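Local coordinates for uncharacterized protein (Streptococcus pneumoniae, PDB 3LFT) that binds L-tryptophan between its two lobes and probably serves as the substrate-binding component of an ABC transporter, at residues L65-A70 with I87-T92; T111-H116 with V241-M246. One frame throughout, in Å; residues are numbered along the deposited sequence.

Interaction 1: L65-A70 with I87-T92; sequences LVVGIA and IMAAIT. With TRP (tryptophan), chain C.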
loop_
_atom_site.group_PDB
_atom_site.type_symbol
_atom_site.label_atom_id
_atom_site.label_comp_id
_atom_site.label_asym_id
_atom_site.label_seq_id
_atom_site.Cartn_x
_atom_site.Cartn_y
_atom_site.Cartn_z
ATOM N N LEU A 65 20.506 8.417 6.661
ATOM C CA LEU A 65 19.582 7.276 6.621
ATOM C C LEU A 65 18.931 7.266 5.253
ATOM O O LEU A 65 19.030 8.243 4.496
ATOM C CB LEU A 65 18.516 7.331 7.738
ATOM C CG LEU A 65 17.599 8.562 7.834
ATOM C CD1 LEU A 65 16.471 8.553 6.789
ATOM C CD2 LEU A 65 17.007 8.637 9.237
ATOM N N VAL A 66 18.265 6.157 4.929
ATOM C CA VAL A 66 17.493 6.061 3.705
ATOM C C VAL A 66 16.063 5.641 4.033
ATOM O O VAL A 66 15.800 5.028 5.084
ATOM C CB VAL A 66 18.154 5.088 2.682
ATOM C CG1 VAL A 66 19.482 5.648 2.182
ATOM C CG2 VAL A 66 18.377 3.735 3.313
ATOM N N VAL A 67 15.158 5.957 3.110
ATOM C CA VAL A 67 13.721 5.742 3.280
ATOM C C VAL A 67 13.208 5.001 2.070
ATOM O O VAL A 67 13.462 5.440 0.946
ATOM C CB VAL A 67 12.960 7.099 3.380
ATOM C CG1 VAL A 67 11.472 6.866 3.656
ATOM C CG2 VAL A 67 13.568 7.989 4.477
ATOM N N GLY A 68 12.511 3.893 2.287
ATOM C CA GLY A 68 11.919 3.143 1.188
ATOM C C GLY A 68 10.412 3.237 1.230
ATOM O O GLY A 68 9.780 2.778 2.190
ATOM N N ILE A 69 9.840 3.850 0.196
ATOM C CA ILE A 69 8.376 3.963 0.073
ATOM C C ILE A 69 7.874 2.774 -0.724
ATOM O O ILE A 69 8.190 2.643 -1.911
ATOM C CB ILE A 69 7.928 5.299 -0.603
ATOM C CG1 ILE A 69 8.614 6.502 0.057
ATOM C CG2 ILE A 69 6.395 5.410 -0.517
ATOM C CD1 ILE A 69 8.250 7.871 -0.566
ATOM N N ALA A 70 7.127 1.915 -0.016
ATOM C CA ALA A 70 6.582 0.622 -0.477
ATOM C C ALA A 70 7.596 -0.498 -0.275
ATOM O O ALA A 70 8.816 -0.277 -0.258
ATOM C CB ALA A 70 6.052 0.673 -1.942
ATOM N N ILE A 87 14.384 3.365 6.802
ATOM C CA ILE A 87 13.056 3.656 7.319
ATOM C C ILE A 87 12.012 3.201 6.306
ATOM O O ILE A 87 12.007 3.665 5.158
ATOM C CB ILE A 87 12.878 5.170 7.602
ATOM C CG1 ILE A 87 14.021 5.732 8.459
ATOM C CG2 ILE A 87 11.524 5.429 8.263
ATOM C CD1 ILE A 87 14.335 5.007 9.774
HETATM N N MSE A 88 11.144 2.291 6.733
HETATM C CA MSE A 88 10.036 1.829 5.928
HETATM C C MSE A 88 8.920 2.869 5.903
HETATM O O MSE A 88 8.474 3.329 6.962
HETATM C CB MSE A 88 9.443 0.561 6.543
HETATM C CG MSE A 88 10.425 -0.613 6.693
HETATM SE SE MSE A 88 9.600 -2.181 7.518
HETATM C CE MSE A 88 9.026 -1.420 9.205
ATOM N N ALA A 89 8.484 3.244 4.692
ATOM C CA ALA A 89 7.303 4.103 4.555
ATOM C C ALA A 89 6.170 3.299 3.926
ATOM O O ALA A 89 6.121 3.124 2.686
ATOM C CB ALA A 89 7.631 5.308 3.711
ATOM N N ALA A 90 5.271 2.824 4.789
ATOM C CA ALA A 90 4.089 2.055 4.384
ATOM C C ALA A 90 4.437 0.685 3.801
ATOM O O ALA A 90 4.193 0.392 2.625
ATOM C CB ALA A 90 3.190 2.871 3.432
ATOM N N ILE A 91 4.994 -0.173 4.663
ATOM C CA ILE A 91 5.285 -1.573 4.329
ATOM C C ILE A 91 4.198 -2.389 5.036
ATOM O O ILE A 91 4.098 -2.393 6.263
ATOM C CB ILE A 91 6.690 -1.959 4.840
ATOM C CG1 ILE A 91 7.781 -1.504 3.852
ATOM C CG2 ILE A 91 6.826 -3.476 5.020
ATOM C CD1 ILE A 91 7.676 -0.084 3.278
ATOM N N THR A 92 3.376 -3.084 4.255
ATOM C CA THR A 92 2.189 -3.744 4.817
ATOM C C THR A 92 2.515 -4.873 5.797
ATOM O O THR A 92 1.846 -5.040 6.816
ATOM C CB THR A 92 1.254 -4.207 3.678
ATOM O OG1 THR A 92 0.681 -3.043 3.076
ATOM C CG2 THR A 92 0.155 -5.166 4.114
HETATM N N TRP C . 1.832 -0.874 1.668
HETATM C CA TRP C . 2.349 -1.112 0.289
HETATM C C TRP C . 3.549 -2.001 0.339
HETATM O O TRP C . 4.343 -2.026 -0.605
HETATM C CB TRP C . 2.665 0.233 -0.386
HETATM C CG TRP C . 1.434 1.095 -0.507
HETATM C CD1 TRP C . 1.054 2.159 0.310
HETATM C CD2 TRP C . 0.369 0.946 -1.506
HETATM N NE1 TRP C . -0.148 2.668 -0.125
HETATM C CE2 TRP C . -0.608 1.987 -1.175
HETATM C CE3 TRP C . 0.178 0.060 -2.540
HETATM C CZ2 TRP C . -1.746 2.084 -1.955
HETATM C CZ3 TRP C . -0.981 0.181 -3.300
HETATM C CH2 TRP C . -1.918 1.190 -3.001
HETATM O OXT TRP C . 3.734 -2.711 1.337
#
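V67, G68 and I69 pair in parallel with I87, M88 and A89, the two strand axes running 24° apart and 4.8 Å from each other at their closest. The backbone bonds alternate: V66 O receives I87 N at 2.8 Å, I87 O takes G68 N, G68 O takes A89 N, and A70 N closes the run on A89 O at 3.1 Å. Two CA-H...O contacts, from V67 CA to I87 O and from I69 CA to A89 O, fill in between.

V67, I69, I87 and A89 share one face of the sheet, where the methyl of A89 touches two larger neighbours on strand 65-69: its CB is 4.1 Å from V67 CG1 and 4.0 Å from I69 CG1. Since V67 CG1 lies anti to the backbone N (chi1 -176°), it is the branch that reaches A89, while CG2 faces I87 CB. At the start of the pairing, the side chains of L65 and I87 cross obliquely, with CD1 of L65 against CG1 of I87. Helix 236-251 packs on this face, bringing I247 onto V67 and T243 onto A89.

Strand 65-69, helix 71-80 and strand 86-89 form a beta-alpha-beta unit of the Rossmann-like lobe found in periplasmic-binding-protein folds, and the bound tryptophan lies at the C-terminal ends of its strands. A70 is the N-cap residue of helix 71-80. I91 CD1 turns back to 3.6 Å from A70 C, packing the two strand exits together. On either side of I91 in the chain, A90 O and T92 OG1 each accept a bond from the ligand's amino N, and T92 N donates to the ligand's OXT at 3.0 Å, with 162° at the hydrogen.

Interaction 2: T111-H116 with V241-M246; sequences TGVSDH and VATGKM. With TRP (tryptophan), chain C.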
loop_
_atom_site.group_PDB
_atom_site.type_symbol
_atom_site.label_atom_id
_atom_site.label_comp_id
_atom_site.label_asym_id
_atom_site.label_seq_id
_atom_site.Cartn_x
_atom_site.Cartn_y
_atom_site.Cartn_z
ATOM N N THR A 111 13.471 0.101 10.611
ATOM C CA THR A 111 12.215 0.318 11.355
ATOM C C THR A 111 11.294 1.141 10.470
ATOM O O THR A 111 11.649 1.410 9.323
ATOM C CB THR A 111 12.479 0.964 12.733
ATOM O OG1 THR A 111 11.242 0.973 13.451
ATOM C CG2 THR A 111 13.002 2.371 12.616
ATOM N N GLY A 112 10.128 1.527 10.983
ATOM C CA GLY A 112 9.276 2.465 10.223
ATOM C C GLY A 112 7.801 2.233 10.407
ATOM O O GLY A 112 7.363 1.788 11.463
ATOM N N VAL A 113 7.051 2.522 9.335
ATOM C CA VAL A 113 5.585 2.587 9.364
ATOM C C VAL A 113 4.991 1.509 8.469
ATOM O O VAL A 113 5.434 1.321 7.332
ATOM C CB VAL A 113 5.128 3.999 8.878
ATOM C CG1 VAL A 113 3.615 4.021 8.625
ATOM C CG2 VAL A 113 5.522 5.055 9.911
ATOM N N SER A 114 3.969 0.836 9.009
ATOM C CA SER A 114 3.335 -0.291 8.336
ATOM C C SER A 114 1.839 -0.067 8.194
ATOM O O SER A 114 1.179 0.323 9.177
ATOM C CB SER A 114 3.576 -1.559 9.167
ATOM O OG SER A 114 2.794 -2.651 8.697
ATOM N N ASP A 115 1.312 -0.275 6.977
ATOM C CA ASP A 115 -0.125 -0.178 6.696
ATOM C C ASP A 115 -0.724 -1.572 6.533
ATOM O O ASP A 115 -0.662 -2.190 5.457
ATOM C CB ASP A 115 -0.364 0.707 5.447
ATOM C CG ASP A 115 0.454 0.302 4.221
ATOM O OD1 ASP A 115 1.610 -0.153 4.362
ATOM O OD2 ASP A 115 -0.048 0.535 3.076
ATOM N N HIS A 116 -1.286 -2.092 7.625
ATOM C CA HIS A 116 -1.944 -3.392 7.634
ATOM C C HIS A 116 -3.304 -3.309 6.937
ATOM O O HIS A 116 -4.114 -2.429 7.234
ATOM C CB HIS A 116 -2.130 -3.842 9.089
ATOM C CG HIS A 116 -2.833 -5.155 9.218
ATOM N ND1 HIS A 116 -4.172 -5.263 9.530
ATOM C CD2 HIS A 116 -2.383 -6.418 9.043
ATOM C CE1 HIS A 116 -4.515 -6.542 9.538
ATOM N NE2 HIS A 116 -3.451 -7.258 9.245
ATOM N N VAL A 241 3.138 11.333 7.184
ATOM C CA VAL A 241 3.533 12.179 8.323
ATOM C C VAL A 241 4.181 11.350 9.422
ATOM O O VAL A 241 5.219 11.732 9.977
ATOM C CB VAL A 241 2.326 12.970 8.882
ATOM C CG1 VAL A 241 2.698 13.750 10.148
ATOM C CG2 VAL A 241 1.809 13.929 7.824
ATOM N N ALA A 242 3.607 10.188 9.714
ATOM C CA ALA A 242 4.161 9.335 10.761
ATOM C C ALA A 242 5.557 8.848 10.384
ATOM O O ALA A 242 6.443 8.750 11.232
ATOM C CB ALA A 242 3.231 8.146 11.021
ATOM N N THR A 243 5.768 8.582 9.091
ATOM C CA THR A 243 7.087 8.204 8.617
ATOM C C THR A 243 8.051 9.377 8.801
ATOM O O THR A 243 9.183 9.190 9.261
ATOM C CB THR A 243 7.053 7.800 7.143
ATOM O OG1 THR A 243 6.163 6.693 6.948
ATOM C CG2 THR A 243 8.436 7.405 6.651
ATOM N N GLY A 244 7.611 10.586 8.440
ATOM C CA GLY A 244 8.451 11.780 8.655
ATOM C C GLY A 244 8.903 11.914 10.094
ATOM O O GLY A 244 10.077 12.214 10.379
ATOM N N LYS A 245 7.974 11.735 11.017
ATOM C CA LYS A 245 8.328 11.828 12.417
ATOM C C LYS A 245 9.300 10.767 12.872
ATOM O O LYS A 245 10.182 11.062 13.682
ATOM C CB LYS A 245 7.077 11.859 13.275
ATOM C CG LYS A 245 6.367 13.189 13.067
ATOM C CD LYS A 245 5.084 13.334 13.842
ATOM C CE LYS A 245 4.463 14.694 13.548
ATOM N NZ LYS A 245 5.288 15.828 14.046
HETATM N N MSE A 246 9.197 9.544 12.354
HETATM C CA MSE A 246 10.173 8.488 12.689
HETATM C C MSE A 246 11.536 8.781 12.072
HETATM O O MSE A 246 12.549 8.500 12.714
HETATM C CB MSE A 246 9.672 7.102 12.272
HETATM C CG MSE A 246 8.423 6.708 13.051
HETATM SE SE MSE A 246 7.911 4.876 12.746
HETATM C CE MSE A 246 9.272 4.025 13.836
HETATM N N TRP C . 1.832 -0.874 1.668
HETATM C CA TRP C . 2.349 -1.112 0.289
HETATM C C TRP C . 3.549 -2.001 0.339
HETATM O O TRP C . 4.343 -2.026 -0.605
HETATM C CB TRP C . 2.665 0.233 -0.386
HETATM C CG TRP C . 1.434 1.095 -0.507
HETATM C CD1 TRP C . 1.054 2.159 0.310
HETATM C CD2 TRP C . 0.369 0.946 -1.506
HETATM N NE1 TRP C . -0.148 2.668 -0.125
HETATM C CE2 TRP C . -0.608 1.987 -1.175
HETATM C CE3 TRP C . 0.178 0.060 -2.540
HETATM C CZ2 TRP C . -1.746 2.084 -1.955
HETATM C CZ3 TRP C . -0.981 0.181 -3.300
HETATM C CH2 TRP C . -1.918 1.190 -3.001
HETATM O OXT TRP C . 3.734 -2.711 1.337
#
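V113 points its side chain at helix 236-251, and its CG2 does most of the touching. That methyl lies anti to the carbonyl carbon and beside the backbone N, which sets V113 CG2 3.4 Å from T243 OG1. The same CG2 also meets A242 CB and lies 3.7 Å from SE of M246, a selenomethionine. The V113 and T243 side chains pass at a slant; the T243 hydroxyl meets a hydrocarbon surface here and has its hydrogen-bond partner within its own helix, at L239 O.

One turn further on, the M246 side chain leads off extended at chi2 (-172°) and then bends at chi3 (76°). Its selenium comes to rest 3.4 Å from G112 O, and CE swings on toward T111, 3.7 Å from OG1. That hydroxyl is itself bonded to T259 O, so the methyl packs beside a polar atom already engaged. The backbone of G112 takes angles that would jam a CB against the carbonyl O of T111, which calls for glycine.

Farther along the strand, D115 OD2 accepts a bond from the tryptophan amino N at 2.7 Å, a carboxylate facing what is presumably an ammonium group.

Strand and helix run nearly antiparallel, 168° between their directions, with axes 7.7 Å apart. The helix lies over strand 110-115 between its neighbours in the parallel sheet: T243 also rests on I87 and A89 of strand 86-89, while A242 and M246 reach N262 of strand 262-264.

From the N terminus, interaction 1 comes first and closes a short loop: 16 residues, mostly helix 71-80, separate 65-70 from 87-92. Interaction 2 opens only after that loop has closed, so the two stand in series and neither nests nor crosses. Its loop is far longer, 124 residues that include the whole four-stranded sheet of the other lobe, before helix 236-251 returns to the first. Their centres lie about 8 Å apart, and strands 86-89 and 110-115 are sheet neighbours, with a probable hydrogen bond from M88 N to T111 O. Both contacts reach the tryptophan, where T92 OG1 also bonds D115 O.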